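PDB 1R9D: glycerol dehydratase from Clostridium butyricum, which probably dehydrates glycerol to 3-hydroxypropionaldehyde without coenzyme B12, as a glycyl radical enzyme of the pyruvate formate-lyase family. Local coordinates for residues V165-G170 against W268-I273; K171-G176 against Y261-L266; N583-N588 against T652-D657; E591-L596 against G658-Q663. All coordinates share one frame; numbering follows the deposited sequence.

Contact 1: V165-G170 against W268-I273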
loop_
_atom_site.group_PDB
_atom_site.type_symbol
_atom_site.label_atom_id
_atom_site.label_comp_id
_atom_site.label_asym_id
_atom_site.label_seq_id
_atom_site.Cartn_x
_atom_site.Cartn_y
_atom_site.Cartn_z
ATOM N N VAL A 165 -4.990 8.229 -22.334
ATOM C CA VAL A 165 -6.278 7.587 -22.180
ATOM C C VAL A 165 -7.401 8.406 -22.802
ATOM O O VAL A 165 -7.309 9.630 -22.904
ATOM C CB VAL A 165 -6.558 7.397 -20.661
ATOM C CG1 VAL A 165 -6.536 8.761 -19.973
ATOM C CG2 VAL A 165 -7.898 6.711 -20.427
ATOM N N SER A 166 -8.440 7.715 -23.252
ATOM C CA SER A 166 -9.625 8.366 -23.785
ATOM C C SER A 166 -10.732 7.837 -22.877
ATOM O O SER A 166 -11.098 6.662 -22.958
ATOM C CB SER A 166 -9.894 7.957 -25.231
ATOM O OG SER A 166 -11.047 8.626 -25.721
ATOM N N VAL A 167 -11.237 8.694 -21.991
ATOM C CA VAL A 167 -12.284 8.286 -21.063
ATOM C C VAL A 167 -13.629 8.121 -21.751
ATOM O O VAL A 167 -13.773 8.409 -22.939
ATOM C CB VAL A 167 -12.432 9.292 -19.899
ATOM C CG1 VAL A 167 -11.099 9.458 -19.190
ATOM C CG2 VAL A 167 -12.942 10.633 -20.418
ATOM N N ASP A 168 -14.616 7.651 -20.996
ATOM C CA ASP A 168 -15.951 7.438 -21.531
ATOM C C ASP A 168 -16.703 8.772 -21.582
ATOM O O ASP A 168 -17.664 8.974 -20.835
ATOM C CB ASP A 168 -16.713 6.454 -20.640
ATOM C CG ASP A 168 -17.887 5.804 -21.349
ATOM O OD1 ASP A 168 -18.385 6.370 -22.350
ATOM O OD2 ASP A 168 -18.328 4.723 -20.894
ATOM N N TYR A 169 -16.261 9.677 -22.456
ATOM C CA TYR A 169 -16.903 10.987 -22.585
ATOM C C TYR A 169 -18.398 10.842 -22.848
ATOM O O TYR A 169 -19.209 11.575 -22.284
ATOM C CB TYR A 169 -16.285 11.801 -23.734
ATOM C CG TYR A 169 -14.846 12.234 -23.538
ATOM C CD1 TYR A 169 -13.790 11.472 -24.044
ATOM C CD2 TYR A 169 -14.539 13.425 -22.873
ATOM C CE1 TYR A 169 -12.461 11.888 -23.897
ATOM C CE2 TYR A 169 -13.215 13.852 -22.721
ATOM C CZ TYR A 169 -12.183 13.079 -23.238
ATOM O OH TYR A 169 -10.880 13.502 -23.108
ATOM N N GLY A 170 -18.752 9.897 -23.714
ATOM C CA GLY A 170 -20.145 9.677 -24.058
ATOM C C GLY A 170 -21.039 9.377 -22.871
ATOM O O GLY A 170 -22.178 9.837 -22.814
ATOM N N TRP A 268 -15.848 19.878 -22.626
ATOM C CA TRP A 268 -14.654 20.598 -22.216
ATOM C C TRP A 268 -14.388 20.538 -20.716
ATOM O O TRP A 268 -13.237 20.434 -20.305
ATOM C CB TRP A 268 -14.694 22.062 -22.683
ATOM C CG TRP A 268 -13.442 22.785 -22.303
ATOM C CD1 TRP A 268 -13.314 23.773 -21.365
ATOM C CD2 TRP A 268 -12.117 22.493 -22.761
ATOM N NE1 TRP A 268 -11.991 24.104 -21.205
ATOM C CE2 TRP A 268 -11.234 23.333 -22.049
ATOM C CE3 TRP A 268 -11.588 21.595 -23.701
ATOM C CZ2 TRP A 268 -9.846 23.305 -22.246
ATOM C CZ3 TRP A 268 -10.207 21.566 -23.897
ATOM C CH2 TRP A 268 -9.354 22.416 -23.171
ATOM N N PHE A 269 -15.431 20.606 -19.892
ATOM C CA PHE A 269 -15.213 20.535 -18.448
ATOM C C PHE A 269 -14.651 19.166 -18.068
ATOM O O PHE A 269 -13.769 19.066 -17.222
ATOM C CB PHE A 269 -16.508 20.803 -17.670
ATOM C CG PHE A 269 -16.808 22.267 -17.478
ATOM C CD1 PHE A 269 -15.843 23.124 -16.949
ATOM C CD2 PHE A 269 -18.052 22.785 -17.816
ATOM C CE1 PHE A 269 -16.115 24.483 -16.758
ATOM C CE2 PHE A 269 -18.335 24.141 -17.630
ATOM C CZ PHE A 269 -17.364 24.990 -17.101
ATOM N N ILE A 270 -15.168 18.110 -18.685
ATOM C CA ILE A 270 -14.657 16.770 -18.397
ATOM C C ILE A 270 -13.168 16.744 -18.751
ATOM O O ILE A 270 -12.321 16.369 -17.934
ATOM C CB ILE A 270 -15.370 15.695 -19.247
ATOM C CG1 ILE A 270 -16.838 15.589 -18.845
ATOM C CG2 ILE A 270 -14.675 14.352 -19.074
ATOM C CD1 ILE A 270 -17.669 14.769 -19.806
ATOM N N HIS A 271 -12.860 17.154 -19.977
ATOM C CA HIS A 271 -11.484 17.171 -20.468
ATOM C C HIS A 271 -10.582 18.052 -19.610
ATOM O O HIS A 271 -9.484 17.652 -19.222
ATOM C CB HIS A 271 -11.456 17.662 -21.919
ATOM C CG HIS A 271 -10.154 17.416 -22.616
ATOM N ND1 HIS A 271 -9.826 16.196 -23.171
ATOM C CD2 HIS A 271 -9.090 18.227 -22.831
ATOM C CE1 HIS A 271 -8.616 16.268 -23.699
ATOM N NE2 HIS A 271 -8.148 17.489 -23.507
ATOM N N ALA A 272 -11.048 19.255 -19.301
ATOM C CA ALA A 272 -10.258 20.182 -18.501
ATOM C C ALA A 272 -9.919 19.664 -17.105
ATOM O O ALA A 272 -8.766 19.719 -16.685
ATOM C CB ALA A 272 -10.985 21.532 -18.395
ATOM N N ILE A 273 -10.916 19.157 -16.387
ATOM C CA ILE A 273 -10.684 18.669 -15.034
ATOM C C ILE A 273 -9.712 17.488 -14.994
ATOM O O ILE A 273 -8.964 17.332 -14.034
ATOM C CB ILE A 273 -12.022 18.319 -14.344
ATOM C CG1 ILE A 273 -12.904 19.576 -14.293
ATOM C CG2 ILE A 273 -11.766 17.810 -12.931
ATOM C CD1 ILE A 273 -14.321 19.335 -13.836
#
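A buried tyrosine hydroxyl and a buried imidazole nitrogen form the one polar bond of this contact: Tyr169 OH lies 2.9 Å from His271 ND1, and the geometry fits a proton on either atom. The bond joins the first turn of helix 169-190 to the middle of helix 260-277, two helices of the pyruvate formate-lyase-like region, which meet in its buried interior. Its geometry is edge to edge, since ND1 sits near the plane of the phenol ring and the hydroxyl near the plane of the imidazole. His271 has CG anti to its backbone N (chi1 -166°), which carries the ring off the helix flank so that ND1 faces the phenol oxygen. Its other nitrogen, NE2, is hydrogen-bonded to Gln340 OE1, so two bonds at separate corners limit how the imidazole can turn.

Apolar contacts accompany the bond. Ile270 CG2 reaches the phenol obliquely, 3.9 Å from Tyr169 CD2 and 4.0 Å from Tyr169 CE2. The same methyl is 4.3 Å from Val167 CG2, so one methyl packs against both Val167 and Tyr169.

The helix start explains how Val167 and Tyr169 come together. Asp168 is the N-cap residue, its OD1 accepting from Lys171 N, and it also centres an inverse gamma turn whose Tyr169 N to Val167 O bond, at 2.8 Å, is weak. This tight reversal brings the Val167 side chain over the ring two residues on: Val167 CG2 stands 3.6 Å above the plane of the Tyr169 ring, over its centre.

Contact 2: K171-G176 against Y261-L266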
loop_
_atom_site.group_PDB
_atom_site.type_symbol
_atom_site.label_atom_id
_atom_site.label_comp_id
_atom_site.label_asym_id
_atom_site.label_seq_id
_atom_site.Cartn_x
_atom_site.Cartn_y
_atom_site.Cartn_z
ATOM N N LYS A 171 -20.524 8.609 -21.917
ATOM C CA LYS A 171 -21.298 8.252 -20.736
ATOM C C LYS A 171 -21.570 9.455 -19.846
ATOM O O LYS A 171 -22.700 9.661 -19.410
ATOM C CB LYS A 171 -20.568 7.184 -19.921
ATOM C CG LYS A 171 -21.313 6.744 -18.669
ATOM C CD LYS A 171 -20.526 5.678 -17.918
ATOM C CE LYS A 171 -21.267 5.191 -16.683
ATOM N NZ LYS A 171 -20.467 4.168 -15.944
ATOM N N VAL A 172 -20.536 10.241 -19.567
ATOM C CA VAL A 172 -20.694 11.412 -18.715
ATOM C C VAL A 172 -21.584 12.467 -19.372
ATOM O O VAL A 172 -22.332 13.163 -18.688
ATOM C CB VAL A 172 -19.331 12.042 -18.361
ATOM C CG1 VAL A 172 -19.541 13.217 -17.407
ATOM C CG2 VAL A 172 -18.427 10.997 -17.717
ATOM N N LEU A 173 -21.505 12.589 -20.692
ATOM C CA LEU A 173 -22.341 13.557 -21.399
ATOM C C LEU A 173 -23.804 13.181 -21.207
ATOM O O LEU A 173 -24.676 14.049 -21.117
ATOM C CB LEU A 173 -22.009 13.576 -22.900
ATOM C CG LEU A 173 -20.736 14.319 -23.312
ATOM C CD1 LEU A 173 -20.449 14.082 -24.789
ATOM C CD2 LEU A 173 -20.906 15.805 -23.042
ATOM N N ARG A 174 -24.070 11.882 -21.129
ATOM C CA ARG A 174 -25.433 11.397 -20.961
ATOM C C ARG A 174 -25.971 11.499 -19.533
ATOM O O ARG A 174 -27.081 11.989 -19.322
ATOM C CB ARG A 174 -25.542 9.939 -21.423
ATOM C CG ARG A 174 -26.960 9.394 -21.371
ATOM C CD ARG A 174 -27.048 7.937 -21.795
ATOM N NE ARG A 174 -26.584 7.017 -20.762
ATOM C CZ ARG A 174 -25.454 6.317 -20.830
ATOM N NH1 ARG A 174 -24.659 6.432 -21.886
ATOM N NH2 ARG A 174 -25.125 5.489 -19.846
ATOM N N VAL A 175 -25.185 11.050 -18.559
ATOM C CA VAL A 175 -25.630 11.042 -17.166
ATOM C C VAL A 175 -25.121 12.166 -16.275
ATOM O O VAL A 175 -25.609 12.342 -15.156
ATOM C CB VAL A 175 -25.271 9.700 -16.492
ATOM C CG1 VAL A 175 -25.824 8.546 -17.318
ATOM C CG2 VAL A 175 -23.763 9.578 -16.342
ATOM N N GLY A 176 -24.139 12.919 -16.758
ATOM C CA GLY A 176 -23.598 14.015 -15.973
ATOM C C GLY A 176 -22.836 13.557 -14.746
ATOM O O GLY A 176 -22.814 12.367 -14.421
ATOM N N TYR A 261 -24.869 22.820 -27.591
ATOM C CA TYR A 261 -24.040 23.761 -26.846
ATOM C C TYR A 261 -23.707 23.146 -25.483
ATOM O O TYR A 261 -22.567 23.210 -25.025
ATOM C CB TYR A 261 -24.791 25.088 -26.654
ATOM C CG TYR A 261 -23.930 26.305 -26.338
ATOM C CD1 TYR A 261 -22.672 26.180 -25.747
ATOM C CD2 TYR A 261 -24.417 27.594 -26.573
ATOM C CE1 TYR A 261 -21.926 27.305 -25.397
ATOM C CE2 TYR A 261 -23.683 28.718 -26.225
ATOM C CZ TYR A 261 -22.443 28.573 -25.638
ATOM O OH TYR A 261 -21.735 29.695 -25.276
ATOM N N GLU A 262 -24.709 22.550 -24.843
ATOM C CA GLU A 262 -24.519 21.915 -23.542
ATOM C C GLU A 262 -23.521 20.762 -23.638
ATOM O O GLU A 262 -22.685 20.587 -22.755
ATOM C CB GLU A 262 -25.855 21.399 -22.997
ATOM C CG GLU A 262 -26.802 22.506 -22.537
ATOM C CD GLU A 262 -28.189 21.995 -22.189
ATOM O OE1 GLU A 262 -29.039 22.819 -21.777
ATOM O OE2 GLU A 262 -28.435 20.774 -22.332
ATOM N N ALA A 263 -23.612 19.980 -24.710
ATOM C CA ALA A 263 -22.697 18.856 -24.906
ATOM C C ALA A 263 -21.264 19.366 -25.086
ATOM O O ALA A 263 -20.325 18.814 -24.511
ATOM C CB ALA A 263 -23.126 18.033 -26.118
ATOM N N CYS A 264 -21.097 20.428 -25.873
ATOM C CA CYS A 264 -19.769 21.001 -26.103
ATOM C C CYS A 264 -19.139 21.544 -24.824
ATOM O O CYS A 264 -17.945 21.358 -24.577
ATOM C CB CYS A 264 -19.837 22.131 -27.143
ATOM S SG CYS A 264 -20.103 21.584 -28.846
ATOM N N GLN A 265 -19.936 22.228 -24.008
ATOM C CA GLN A 265 -19.414 22.792 -22.770
ATOM C C GLN A 265 -19.091 21.718 -21.736
ATOM O O GLN A 265 -18.072 21.798 -21.060
ATOM C CB GLN A 265 -20.402 23.797 -22.173
ATOM C CG GLN A 265 -19.898 24.431 -20.881
ATOM C CD GLN A 265 -18.646 25.264 -21.084
ATOM O OE1 GLN A 265 -18.703 26.382 -21.606
ATOM N NE2 GLN A 265 -17.505 24.725 -20.678
ATOM N N LEU A 266 -19.956 20.716 -21.613
ATOM C CA LEU A 266 -19.725 19.645 -20.649
ATOM C C LEU A 266 -18.508 18.822 -21.079
ATOM O O LEU A 266 -17.710 18.383 -20.244
ATOM C CB LEU A 266 -20.969 18.755 -20.530
ATOM C CG LEU A 266 -20.893 17.582 -19.542
ATOM C CD1 LEU A 266 -20.354 18.049 -18.198
ATOM C CD2 LEU A 266 -22.274 16.971 -19.385
#
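Val172 O receives the short helical bond from Gly176 N, 2.7 Å, and is also brushed by a methyl of the partner helix, with Leu266 CD2 3.9 Å away. The methyl thus covers a carbonyl whose hydrogen bond is already made. The two segments belong to helices 169-190 and 260-277 of the pyruvate formate-lyase-like region, whose local axes approach to 10.2 Å and cross at 118°, a steep angle that confines the contact to a few residues.

Leu173 and Leu266 carry it, their side chains running antiparallel alongside one another. Leu173 CD2 enters beside the partner backbone, 3.4 Å from Ala263 O and 4.4 Å from Ala263 CB, and it also meets Leu266 CB at 3.9 Å. In Leu266 a chi1 of -179° swings CG away from the backbone N, and the chain stretches the other way to bring CD2 to 4.0 Å from Leu173 CA. Each leucine therefore ends on the other helix's backbone. Met292 and Tyr295 of helix 288-298 cover Leu173 further, and Tyr295 also touches Ala263.

Across the two segments the contacts are between aliphatic carbons, or between a methyl and a carbonyl oxygen, without a hydrogen bond. Cohesion therefore probably comes mainly from dispersion and the exclusion of water.

Contact 3: N583-N588 against T652-D657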
loop_
_atom_site.group_PDB
_atom_site.type_symbol
_atom_site.label_atom_id
_atom_site.label_comp_id
_atom_site.label_asym_id
_atom_site.label_seq_id
_atom_site.Cartn_x
_atom_site.Cartn_y
_atom_site.Cartn_z
ATOM N N ASN A 583 34.393 3.220 -34.447
ATOM C CA ASN A 583 34.831 3.848 -33.210
ATOM C C ASN A 583 35.627 5.124 -33.459
ATOM O O ASN A 583 35.773 5.954 -32.561
ATOM C CB ASN A 583 35.641 2.856 -32.371
ATOM C CG ASN A 583 34.769 1.761 -31.773
ATOM O OD1 ASN A 583 33.697 2.038 -31.227
ATOM N ND2 ASN A 583 35.222 0.517 -31.865
ATOM N N ASN A 584 36.129 5.289 -34.681
ATOM C CA ASN A 584 36.885 6.488 -35.035
ATOM C C ASN A 584 36.028 7.426 -35.886
ATOM O O ASN A 584 36.523 8.413 -36.434
ATOM C CB ASN A 584 38.161 6.123 -35.800
ATOM C CG ASN A 584 39.071 5.204 -35.011
ATOM O OD1 ASN A 584 39.281 5.398 -33.812
ATOM N ND2 ASN A 584 39.629 4.204 -35.684
ATOM N N ASP A 585 34.742 7.105 -35.994
ATOM C CA ASP A 585 33.798 7.909 -36.763
ATOM C C ASP A 585 34.242 8.121 -38.215
ATOM O O ASP A 585 34.131 9.220 -38.756
ATOM C CB ASP A 585 33.577 9.258 -36.061
ATOM C CG ASP A 585 32.386 10.025 -36.616
ATOM O OD1 ASP A 585 31.370 9.388 -36.965
ATOM O OD2 ASP A 585 32.453 11.269 -36.686
ATOM N N PHE A 586 34.745 7.055 -38.831
ATOM C CA PHE A 586 35.195 7.079 -40.224
ATOM C C PHE A 586 36.376 8.004 -40.511
ATOM O O PHE A 586 36.617 8.361 -41.665
ATOM C CB PHE A 586 34.036 7.462 -41.149
ATOM C CG PHE A 586 32.830 6.579 -41.008
ATOM C CD1 PHE A 586 31.626 7.100 -40.548
ATOM C CD2 PHE A 586 32.902 5.228 -41.318
ATOM C CE1 PHE A 586 30.506 6.283 -40.398
ATOM C CE2 PHE A 586 31.788 4.401 -41.171
ATOM C CZ PHE A 586 30.590 4.932 -40.709
ATOM N N LYS A 587 37.110 8.392 -39.475
ATOM C CA LYS A 587 38.255 9.275 -39.662
ATOM C C LYS A 587 39.334 8.602 -40.508
ATOM O O LYS A 587 39.815 7.519 -40.170
ATOM C CB LYS A 587 38.844 9.676 -38.309
ATOM C CG LYS A 587 40.054 10.589 -38.421
ATOM C CD LYS A 587 40.600 10.957 -37.053
ATOM C CE LYS A 587 41.804 11.879 -37.174
ATOM N NZ LYS A 587 42.305 12.298 -35.836
ATOM N N ASN A 588 39.707 9.256 -41.606
ATOM C CA ASN A 588 40.724 8.742 -42.522
ATOM C C ASN A 588 40.328 7.406 -43.148
ATOM O O ASN A 588 41.189 6.598 -43.503
ATOM C CB ASN A 588 42.070 8.581 -41.804
ATOM C CG ASN A 588 42.596 9.890 -41.244
ATOM O OD1 ASN A 588 42.668 10.898 -41.949
ATOM N ND2 ASN A 588 42.978 9.880 -39.969
ATOM N N THR A 652 24.335 8.550 -29.933
ATOM C CA THR A 652 24.741 7.334 -30.634
ATOM C C THR A 652 25.954 7.532 -31.545
ATOM O O THR A 652 25.997 8.473 -32.325
ATOM C CB THR A 652 23.574 6.811 -31.484
ATOM O OG1 THR A 652 22.397 6.729 -30.669
ATOM C CG2 THR A 652 23.896 5.441 -32.045
ATOM N N GLY A 653 26.927 6.631 -31.447
ATOM C CA GLY A 653 28.115 6.735 -32.278
ATOM C C GLY A 653 27.830 6.404 -33.732
ATOM O O GLY A 653 26.679 6.178 -34.112
ATOM N N ALA A 654 28.876 6.378 -34.554
ATOM C CA ALA A 654 28.720 6.055 -35.968
ATOM C C ALA A 654 28.157 4.642 -36.104
ATOM O O ALA A 654 28.499 3.753 -35.323
ATOM C CB ALA A 654 30.070 6.151 -36.680
ATOM N N THR A 655 27.293 4.437 -37.094
ATOM C CA THR A 655 26.696 3.126 -37.312
ATOM C C THR A 655 27.051 2.555 -38.692
ATOM O O THR A 655 27.421 3.297 -39.605
ATOM C CB THR A 655 25.161 3.196 -37.117
ATOM O OG1 THR A 655 24.641 4.370 -37.759
ATOM C CG2 THR A 655 24.826 3.248 -35.625
ATOM N N PRO A 656 26.952 1.221 -38.852
ATOM C CA PRO A 656 27.254 0.486 -40.090
ATOM C C PRO A 656 26.542 0.928 -41.365
ATOM O O PRO A 656 26.948 0.544 -42.461
ATOM C CB PRO A 656 26.913 -0.960 -39.728
ATOM C CG PRO A 656 27.190 -1.017 -38.265
ATOM C CD PRO A 656 26.588 0.283 -37.775
ATOM N N ASP A 657 25.478 1.712 -41.240
ATOM C CA ASP A 657 24.760 2.177 -42.423
ATOM C C ASP A 657 25.467 3.378 -43.052
ATOM O O ASP A 657 25.052 3.873 -44.100
ATOM C CB ASP A 657 23.310 2.543 -42.069
ATOM C CG ASP A 657 23.212 3.575 -40.955
ATOM O OD1 ASP A 657 24.243 3.860 -40.311
ATOM O OD2 ASP A 657 22.095 4.093 -40.719
#
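The Phe586 ring meets the facing loop by its rim: Thr655 O lies in the ring plane at the edge, 3.7 Å from CZ. Ala654 CB approaches the same ring obliquely, 3.7 Å from CE1. Leu596 and Gln593 of helix 590-597 also touch this phenyl group, as does Thr581. A second flat group, the Asp585 carboxylate, completes the seat of the alanine methyl, its OD1 standing 3.5 Å from Ala654 CB. The polar partner of that oxygen is Ser661 N, to which it is hydrogen-bonded.

Backbone geometry places both side chains. Helix 575-583 ends in a Schellman motif, with Phe586 N bonded to Thr581 O and Asp585 N to Leu582 O. A type I' turn from Asn584 to Lys587 follows the chain through the same residues, closed by Lys587 N to Asn584 O at 3.1 Å. At both turn centres phi is positive, 55° for Asp585 and 64° for Phe586.

The facing loop is braced internally by Thr655 OG1, which donates to Asp657 OD1 over 2.6 Å, on the syn side and 27° out of the carboxylate plane; OD1 also accepts from Arg659 N. Since the ring rim, with its slightly positive hydrogens, faces a carbonyl oxygen, the approach is probably weakly favourable electrostatically, alongside the dispersion gained at the alanine methyl.

Contact 4: E591-L596 against G658-Q663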
loop_
_atom_site.group_PDB
_atom_site.type_symbol
_atom_site.label_atom_id
_atom_site.label_comp_id
_atom_site.label_asym_id
_atom_site.label_seq_id
_atom_site.Cartn_x
_atom_site.Cartn_y
_atom_site.Cartn_z
ATOM N N GLU A 591 36.646 5.867 -47.598
ATOM C CA GLU A 591 36.387 4.870 -48.629
ATOM C C GLU A 591 35.543 3.740 -48.047
ATOM O O GLU A 591 34.743 3.126 -48.753
ATOM C CB GLU A 591 37.697 4.316 -49.209
ATOM C CG GLU A 591 38.467 3.359 -48.318
ATOM C CD GLU A 591 39.237 4.045 -47.203
ATOM O OE1 GLU A 591 39.212 5.293 -47.117
ATOM O OE2 GLU A 591 39.880 3.323 -46.413
ATOM N N ILE A 592 35.720 3.471 -46.756
ATOM C CA ILE A 592 34.948 2.424 -46.095
ATOM C C ILE A 592 33.530 2.935 -45.856
ATOM O O ILE A 592 32.560 2.198 -46.027
ATOM C CB ILE A 592 35.589 2.006 -44.745
ATOM C CG1 ILE A 592 36.908 1.270 -45.009
ATOM C CG2 ILE A 592 34.633 1.105 -43.966
ATOM C CD1 ILE A 592 37.609 0.769 -43.755
ATOM N N GLN A 593 33.412 4.201 -45.469
ATOM C CA GLN A 593 32.102 4.793 -45.235
ATOM C C GLN A 593 31.282 4.799 -46.527
ATOM O O GLN A 593 30.071 4.574 -46.503
ATOM C CB GLN A 593 32.247 6.223 -44.706
ATOM C CG GLN A 593 30.924 6.965 -44.566
ATOM C CD GLN A 593 31.084 8.362 -43.999
ATOM O OE1 GLN A 593 32.085 9.035 -44.246
ATOM N NE2 GLN A 593 30.084 8.814 -43.248
ATOM N N ALA A 594 31.943 5.050 -47.654
ATOM C CA ALA A 594 31.260 5.082 -48.945
ATOM C C ALA A 594 30.700 3.707 -49.278
ATOM O O ALA A 594 29.614 3.581 -49.846
ATOM C CB ALA A 594 32.226 5.530 -50.037
ATOM N N LEU A 595 31.460 2.678 -48.926
ATOM C CA LEU A 595 31.067 1.299 -49.166
ATOM C C LEU A 595 29.781 1.016 -48.385
ATOM O O LEU A 595 28.842 0.398 -48.894
ATOM C CB LEU A 595 32.193 0.379 -48.698
ATOM C CG LEU A 595 32.475 -0.930 -49.430
ATOM C CD1 LEU A 595 32.560 -0.696 -50.934
ATOM C CD2 LEU A 595 33.780 -1.503 -48.900
ATOM N N LEU A 596 29.747 1.489 -47.145
ATOM C CA LEU A 596 28.587 1.307 -46.283
ATOM C C LEU A 596 27.389 2.100 -46.797
ATOM O O LEU A 596 26.280 1.575 -46.867
ATOM C CB LEU A 596 28.925 1.737 -44.855
ATOM C CG LEU A 596 30.090 0.998 -44.187
ATOM C CD1 LEU A 596 30.290 1.554 -42.789
ATOM C CD2 LEU A 596 29.814 -0.498 -44.129
ATOM N N GLY A 658 26.531 3.842 -42.401
ATOM C CA GLY A 658 27.288 4.974 -42.912
ATOM C C GLY A 658 26.973 6.291 -42.224
ATOM O O GLY A 658 27.538 7.335 -42.569
ATOM N N ARG A 659 26.063 6.247 -41.255
ATOM C CA ARG A 659 25.662 7.431 -40.500
ATOM C C ARG A 659 26.773 7.822 -39.521
ATOM O O ARG A 659 27.307 6.971 -38.814
ATOM C CB ARG A 659 24.361 7.131 -39.729
ATOM C CG ARG A 659 23.916 8.242 -38.795
ATOM C CD ARG A 659 22.734 7.828 -37.912
ATOM N NE ARG A 659 22.887 8.430 -36.589
ATOM C CZ ARG A 659 23.780 8.029 -35.690
ATOM N NH1 ARG A 659 24.588 7.010 -35.965
ATOM N NH2 ARG A 659 23.899 8.672 -34.534
ATOM N N LYS A 660 27.121 9.105 -39.476
ATOM C CA LYS A 660 28.173 9.567 -38.571
ATOM C C LYS A 660 27.677 9.776 -37.144
ATOM O O LYS A 660 26.492 10.016 -36.913
ATOM C CB LYS A 660 28.794 10.868 -39.083
ATOM C CG LYS A 660 29.419 10.746 -40.461
ATOM C CD LYS A 660 30.391 11.883 -40.731
ATOM C CE LYS A 660 31.571 11.823 -39.772
ATOM N NZ LYS A 660 32.591 12.859 -40.068
ATOM N N SER A 661 28.602 9.689 -36.197
ATOM C CA SER A 661 28.296 9.858 -34.785
ATOM C C SER A 661 27.568 11.165 -34.486
ATOM O O SER A 661 27.878 12.212 -35.061
ATOM C CB SER A 661 29.590 9.790 -33.966
ATOM O OG SER A 661 29.344 9.983 -32.583
ATOM N N GLY A 662 26.587 11.088 -33.590
ATOM C CA GLY A 662 25.839 12.266 -33.191
ATOM C C GLY A 662 24.717 12.719 -34.103
ATOM O O GLY A 662 23.971 13.633 -33.750
ATOM N N GLN A 663 24.587 12.095 -35.270
ATOM C CA GLN A 663 23.536 12.467 -36.217
ATOM C C GLN A 663 22.186 11.871 -35.823
ATOM O O GLN A 663 22.125 10.840 -35.163
ATOM C CB GLN A 663 23.918 12.014 -37.630
ATOM C CG GLN A 663 25.113 12.770 -38.194
ATOM C CD GLN A 663 24.811 14.241 -38.373
ATOM O OE1 GLN A 663 23.975 14.615 -39.194
ATOM N NE2 GLN A 663 25.484 15.085 -37.598
#
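Gln593 NE2 donates to Gly658 O across 3.0 Å, the hydrogen bond that ties the helix to the loop. It is nearly straight, with an N-H...O angle of 170°, and the acceptor lies in the plane of the glutamine amide. The donor is tilted 22° from the carbonyl plane of Gly658. Gln593 gets there fully stretched: chi1 of 174° sends CG away from the backbone N, and the chain stays extended beyond.

Van der Waals contacts accompany the bond. Lys660 crosses Gln593 at about a right angle, and its methylene CG passes 3.5 Å from Gln593 NE2, while its NZ forms a long, weak ion pair with Asp585 OD2. One turn further along, Leu596 CB rests 4.0 Å from Gly658 N and 4.1 Å from Gly658 CA. With no side chain on Gly658, the loop backbone comes close to the helix, the CA atoms of Leu596 and Gly658 being 5.1 Å apart.

In the fold, this places helix 590-597, part of the pyruvate formate-lyase-like region, against the long loop between helices 644-650 and 680-687, which here makes a type II beta turn from Lys660 to Gln663, with Gly662 at its third position.

Hydrogen bonds from a charged guanidinium shape the loop itself. Arg659 grips Gln663 O side-on, from NE and from NH2, each 2.9 Å away. NH2 lies in the carbonyl plane, on a lone pair, whereas NE sits above that plane. NH2 has a second acceptor in Thr652 O, and NH1 bonds Gly653 O and Thr655 OG1.

In the fold
The four contacts form two pairs on opposite sides of the chain's centre. Contacts 1 and 2 share helices 169-190 and 260-277, lie about 10 Å apart by their centres, and touch where Ile270 CD1 meets Val172 CG1; along the chain contact 2 is nested inside contact 1, so the two are successive levels of one helix pair. Contacts 3 and 4 are closer, about 6 Å between centres, and their segments alternate: helix 590-597 and the turn ahead of it both pack on the single loop 652-663. The pairs follow in series, with centres about 48 to 57 Å apart and nearest atoms about 29 to 43 Å apart, and so consolidate two separate regions of the chain.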